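Local coordinates for protein Exo-beta-1,4-mannosidase (PDB 4LYP) that probably hydrolyses terminal beta-linked mannose residues from mannosides as a secreted fungal family 5 glycoside hydrolase and also has transglycosylation activity, at residues A[55-68]-A[84-98]. Residues are numbered along the deposited sequence; the frame is centred on the assembly and turned at random. Where two conformers were deposited one is given.
Sequences YLIRGANYWQGMNL and EIKQMAEMGINNLRV. With GAI (guanidine), chain D.
Tyr62 OH donates a 2.7 Å hydrogen bond to Glu84 OE1. The hydroxyl meets OE1 on its anti side, and OE1 lies at the edge of the phenol ring, in its plane. A water bonded to Gln64 NE2 also donates to OE1, and Arg80 forms a salt bridge with OE2. The carboxylate is thus fixed at both oxygens.

Asn94 grips the other end. Its ND2 gives a fairly straight bond (162°) to Leu56 O, 2.9 Å away. Its OD1 accepts Arg58 N from above the carbonyl plane, and its backbone N returns a bond to Arg58 O. A chi1 of 74° places the amide between its own backbone N and carbonyl carbon, from where ND2 and OD1 meet Leu56 and Arg58. Arg58 bends at chi3 (-78°), which lets NH1 reach Gly92 O at 2.8 Å. Asn94 CB lies over one guanidinium face. Gly92 has positive phi and closes helix 84-90 as the C-prime residue of a Schellman motif.

Between these ends, Ala60 N bonds to Asn95 O, Arg97 N to Ala60 O, and Tyr62 N to Arg97 O. Asn61 OD1 takes Arg97 NH1 at 3.0 Å, with amide and guanidinium planes nearly perpendicular; its ND2 bonds to Glu336 O. Arg97 also forms a salt bridge with Glu337 and a hydrogen bond with Asn237.

Met88 CE sits over the Tyr62 ring, 3.8 Å from its centroid, in a CH-pi contact. Ala60 CB meets Met88 SD and Leu96 CD2.

Strands 57-61 and 95-98 run parallel with helix 84-90 packed outside, a right-handed beta-alpha-beta unit of the TIM barrel; the Arg97 side chain lies about 8 Å from a bound guanidine, consistent with a place beside the pocket that includes Glu238.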
# COMPACT_ATOMS: atom_id res chain seq x y z
N TYR A 55 -16.67 5.78 9.23
CA TYR A 55 -15.25 5.51 9.45
C TYR A 55 -14.47 6.10 8.28
O TYR A 55 -14.66 5.70 7.12
CB TYR A 55 -15.05 3.98 9.57
CG TYR A 55 -13.64 3.55 9.88
CD1 TYR A 55 -13.14 3.75 11.19
CD2 TYR A 55 -12.82 2.90 8.99
CE1 TYR A 55 -11.86 3.34 11.55
CE2 TYR A 55 -11.57 2.45 9.32
CZ TYR A 55 -11.08 2.70 10.57
OH TYR A 55 -9.79 2.28 10.89
N LEU A 56 -13.64 7.11 8.55
CA LEU A 56 -12.77 7.72 7.56
C LEU A 56 -11.35 7.27 7.77
O LEU A 56 -10.87 6.99 8.86
CB LEU A 56 -12.88 9.25 7.59
CG LEU A 56 -14.23 9.81 7.08
CD1 LEU A 56 -14.27 11.31 7.29
CD2 LEU A 56 -14.40 9.62 5.59
N ILE A 57 -10.64 7.21 6.65
CA ILE A 57 -9.27 6.61 6.60
C ILE A 57 -8.18 7.66 6.79
O ILE A 57 -7.84 8.41 5.86
CB ILE A 57 -9.08 5.83 5.26
CG1 ILE A 57 -10.21 4.80 5.04
CG2 ILE A 57 -7.69 5.21 5.23
CD1 ILE A 57 -10.40 3.76 6.18
N ARG A 58 -7.67 7.69 8.02
CA ARG A 58 -6.54 8.54 8.39
C ARG A 58 -5.29 7.70 8.22
O ARG A 58 -4.76 7.14 9.20
CB ARG A 58 -6.72 9.02 9.84
CG ARG A 58 -7.88 10.00 10.01
CD ARG A 58 -8.11 10.30 11.50
NE ARG A 58 -8.82 9.23 12.20
CZ ARG A 58 -8.55 8.80 13.45
NH1 ARG A 58 -7.44 9.15 14.09
NH2 ARG A 58 -9.44 8.00 14.05
N GLY A 59 -4.87 7.48 6.97
CA GLY A 59 -4.03 6.35 6.70
C GLY A 59 -2.59 6.67 6.38
O GLY A 59 -2.19 7.79 6.01
N ALA A 60 -1.80 5.59 6.48
CA ALA A 60 -0.39 5.61 5.98
C ALA A 60 -0.09 4.28 5.29
O ALA A 60 -0.77 3.26 5.58
CB ALA A 60 0.61 5.77 7.13
N ASN A 61 0.94 4.25 4.47
CA ASN A 61 1.52 2.98 4.00
C ASN A 61 2.71 2.63 4.90
O ASN A 61 3.55 3.47 5.23
CB ASN A 61 2.02 3.11 2.57
CG ASN A 61 0.87 3.05 1.59
OD1 ASN A 61 0.46 1.94 1.17
ND2 ASN A 61 0.31 4.20 1.21
N TYR A 62 2.76 1.35 5.27
CA TYR A 62 3.82 0.80 6.14
C TYR A 62 4.06 -0.65 5.72
O TYR A 62 3.93 -1.60 6.51
CB TYR A 62 3.36 0.92 7.60
CG TYR A 62 4.46 0.69 8.65
CD1 TYR A 62 5.57 1.56 8.69
CD2 TYR A 62 4.35 -0.30 9.61
CE1 TYR A 62 6.58 1.41 9.64
CE2 TYR A 62 5.32 -0.42 10.58
CZ TYR A 62 6.42 0.40 10.58
OH TYR A 62 7.38 0.19 11.56
N TRP A 63 4.42 -0.82 4.46
CA TRP A 63 4.65 -2.13 3.85
C TRP A 63 5.83 -2.85 4.45
O TRP A 63 5.94 -4.08 4.32
CB TRP A 63 4.82 -1.97 2.33
CG TRP A 63 5.99 -1.07 2.02
CD1 TRP A 63 5.99 0.32 1.89
CD2 TRP A 63 7.38 -1.46 1.98
NE1 TRP A 63 7.27 0.79 1.81
CE2 TRP A 63 8.15 -0.26 1.86
CE3 TRP A 63 8.02 -2.71 2.02
CZ2 TRP A 63 9.53 -0.28 1.83
CZ3 TRP A 63 9.41 -2.73 1.93
CH2 TRP A 63 10.16 -1.55 1.89
N GLN A 64 6.75 -2.14 5.14
CA GLN A 64 7.91 -2.75 5.78
C GLN A 64 7.62 -3.26 7.14
O GLN A 64 8.49 -3.80 7.82
CB GLN A 64 9.09 -1.74 5.80
CG GLN A 64 8.94 -0.56 6.78
CD GLN A 64 8.16 0.63 6.29
OE1 GLN A 64 7.19 0.53 5.49
NE2 GLN A 64 8.56 1.81 6.74
N GLY A 65 6.33 -3.15 7.60
CA GLY A 65 5.99 -3.50 8.98
C GLY A 65 6.29 -4.95 9.29
O GLY A 65 6.80 -5.29 10.38
N MET A 66 5.90 -5.91 8.40
CA MET A 66 6.11 -7.32 8.69
C MET A 66 7.59 -7.59 8.91
O MET A 66 8.00 -8.27 9.88
CB MET A 66 5.53 -8.13 7.55
CG MET A 66 6.03 -9.59 7.50
SD MET A 66 5.20 -10.59 6.25
CE MET A 66 5.81 -9.80 4.76
N ASN A 67 8.47 -7.06 8.04
CA ASN A 67 9.90 -7.30 8.18
C ASN A 67 10.51 -6.64 9.39
O ASN A 67 11.40 -7.20 10.03
CB ASN A 67 10.67 -6.90 6.94
CG ASN A 67 10.65 -7.98 5.87
OD1 ASN A 67 11.51 -8.92 5.95
ND2 ASN A 67 9.76 -7.92 4.98
N LEU A 68 10.02 -5.46 9.78
CA LEU A 68 10.52 -4.82 11.02
C LEU A 68 9.99 -5.52 12.27
O LEU A 68 10.69 -5.54 13.31
CB LEU A 68 10.18 -3.33 11.06
CG LEU A 68 11.01 -2.45 10.14
CD1 LEU A 68 10.50 -1.05 10.23
CD2 LEU A 68 12.48 -2.51 10.45
N GLU A 84 7.58 3.13 15.82
CA GLU A 84 7.06 3.78 14.61
C GLU A 84 5.54 3.70 14.60
O GLU A 84 4.87 4.67 14.18
CB GLU A 84 7.65 3.10 13.40
CG GLU A 84 9.16 3.49 13.26
CD GLU A 84 9.88 2.86 12.10
OE1 GLU A 84 9.32 2.01 11.34
OE2 GLU A 84 11.04 3.28 11.89
N ILE A 85 4.95 2.59 15.05
CA ILE A 85 3.47 2.53 15.21
C ILE A 85 2.98 3.57 16.20
O ILE A 85 2.01 4.27 15.95
CB ILE A 85 2.98 1.09 15.63
CG1 ILE A 85 3.39 0.02 14.66
CG2 ILE A 85 1.47 1.14 15.78
CD1 ILE A 85 2.91 0.23 13.26
N LYS A 86 3.68 3.66 17.35
CA LYS A 86 3.33 4.70 18.35
C LYS A 86 3.45 6.09 17.73
O LYS A 86 2.52 6.96 17.89
CB LYS A 86 4.27 4.54 19.53
CG LYS A 86 3.98 5.58 20.66
CD LYS A 86 4.91 5.25 21.87
CE LYS A 86 4.61 6.22 23.00
NZ LYS A 86 5.17 7.56 22.81
N GLN A 87 4.48 6.39 16.94
CA GLN A 87 4.60 7.67 16.30
C GLN A 87 3.44 7.94 15.37
O GLN A 87 2.87 9.05 15.29
CB GLN A 87 5.92 7.80 15.47
CG GLN A 87 7.16 7.82 16.32
CD GLN A 87 8.42 7.62 15.51
OE1 GLN A 87 8.41 7.18 14.33
NE2 GLN A 87 9.56 7.87 16.13
N MET A 88 3.04 6.92 14.60
CA MET A 88 1.93 7.08 13.68
C MET A 88 0.63 7.29 14.45
O MET A 88 -0.19 8.15 14.06
CB MET A 88 1.88 5.89 12.70
CG MET A 88 2.96 5.99 11.66
SD MET A 88 2.80 4.76 10.34
CE MET A 88 3.25 3.23 11.21
N ALA A 89 0.44 6.63 15.56
CA ALA A 89 -0.76 6.84 16.38
C ALA A 89 -0.77 8.27 16.88
O ALA A 89 -1.80 8.95 16.86
CB ALA A 89 -0.77 5.90 17.56
N GLU A 90 0.40 8.82 17.26
CA GLU A 90 0.50 10.20 17.79
C GLU A 90 0.21 11.20 16.67
O GLU A 90 -0.26 12.29 16.97
CB GLU A 90 1.87 10.41 18.46
CG GLU A 90 1.90 9.59 19.80
CD GLU A 90 3.28 9.47 20.40
OE1 GLU A 90 4.35 9.70 19.71
OE2 GLU A 90 3.30 8.99 21.55
N MET A 91 0.48 10.85 15.43
CA MET A 91 0.11 11.72 14.35
C MET A 91 -1.31 11.50 13.83
O MET A 91 -1.68 12.09 12.79
CB MET A 91 1.13 11.78 13.22
CG MET A 91 1.25 10.64 12.34
SD MET A 91 2.59 10.89 11.05
CE MET A 91 3.73 10.40 12.14
N GLY A 92 -2.10 10.73 14.56
CA GLY A 92 -3.51 10.63 14.24
C GLY A 92 -3.86 9.52 13.25
O GLY A 92 -4.98 9.52 12.73
N ILE A 93 -2.93 8.61 12.92
CA ILE A 93 -3.21 7.57 11.91
C ILE A 93 -4.09 6.49 12.54
O ILE A 93 -3.80 5.97 13.63
CB ILE A 93 -1.87 7.05 11.32
CG1 ILE A 93 -1.22 8.16 10.43
CG2 ILE A 93 -1.97 5.66 10.72
CD1 ILE A 93 0.31 8.02 10.29
N ASN A 94 -5.10 6.07 11.77
CA ASN A 94 -5.98 4.98 12.20
C ASN A 94 -5.91 3.75 11.28
O ASN A 94 -6.63 2.77 11.54
CB ASN A 94 -7.43 5.40 12.40
CG ASN A 94 -8.16 5.62 11.10
OD1 ASN A 94 -7.53 5.71 10.02
ND2 ASN A 94 -9.47 5.79 11.16
N ASN A 95 -5.10 3.77 10.22
CA ASN A 95 -5.17 2.75 9.20
C ASN A 95 -3.82 2.63 8.53
O ASN A 95 -3.23 3.63 8.11
CB ASN A 95 -6.24 3.14 8.12
CG ASN A 95 -6.42 2.10 7.04
OD1 ASN A 95 -5.87 2.26 5.93
ND2 ASN A 95 -7.15 1.04 7.33
N LEU A 96 -3.28 1.37 8.52
CA LEU A 96 -2.02 1.11 7.80
C LEU A 96 -2.30 0.13 6.66
O LEU A 96 -2.92 -0.91 6.85
CB LEU A 96 -0.94 0.49 8.69
CG LEU A 96 -0.59 1.33 9.94
CD1 LEU A 96 0.50 0.60 10.71
CD2 LEU A 96 -0.11 2.75 9.57
N ARG A 97 -1.84 0.52 5.47
CA ARG A 97 -1.77 -0.41 4.32
C ARG A 97 -0.44 -1.13 4.43
O ARG A 97 0.61 -0.48 4.46
CB ARG A 97 -1.97 0.36 3.02
CG ARG A 97 -1.89 -0.54 1.81
CD ARG A 97 -2.47 0.17 0.61
NE ARG A 97 -2.28 -0.61 -0.64
CZ ARG A 97 -1.35 -0.40 -1.56
NH1 ARG A 97 -0.36 0.46 -1.35
NH2 ARG A 97 -1.37 -1.13 -2.67
N VAL A 98 -0.49 -2.44 4.56
CA VAL A 98 0.66 -3.25 4.88
C VAL A 98 0.80 -4.35 3.81
O VAL A 98 -0.13 -4.68 3.11
CB VAL A 98 0.61 -3.82 6.31
CG1 VAL A 98 0.46 -2.67 7.30
CG2 VAL A 98 -0.46 -4.85 6.46
C GAI D . -18.35 8.46 5.40
N1 GAI D . -19.68 8.52 6.01
N2 GAI D . -17.83 8.43 4.06
N3 GAI D . -17.36 8.29 6.20
O HOH W 1 -11.72 6.59 13.01
O HOH W 2 1.82 -0.43 1.92
O HOH W 3 10.53 2.32 8.87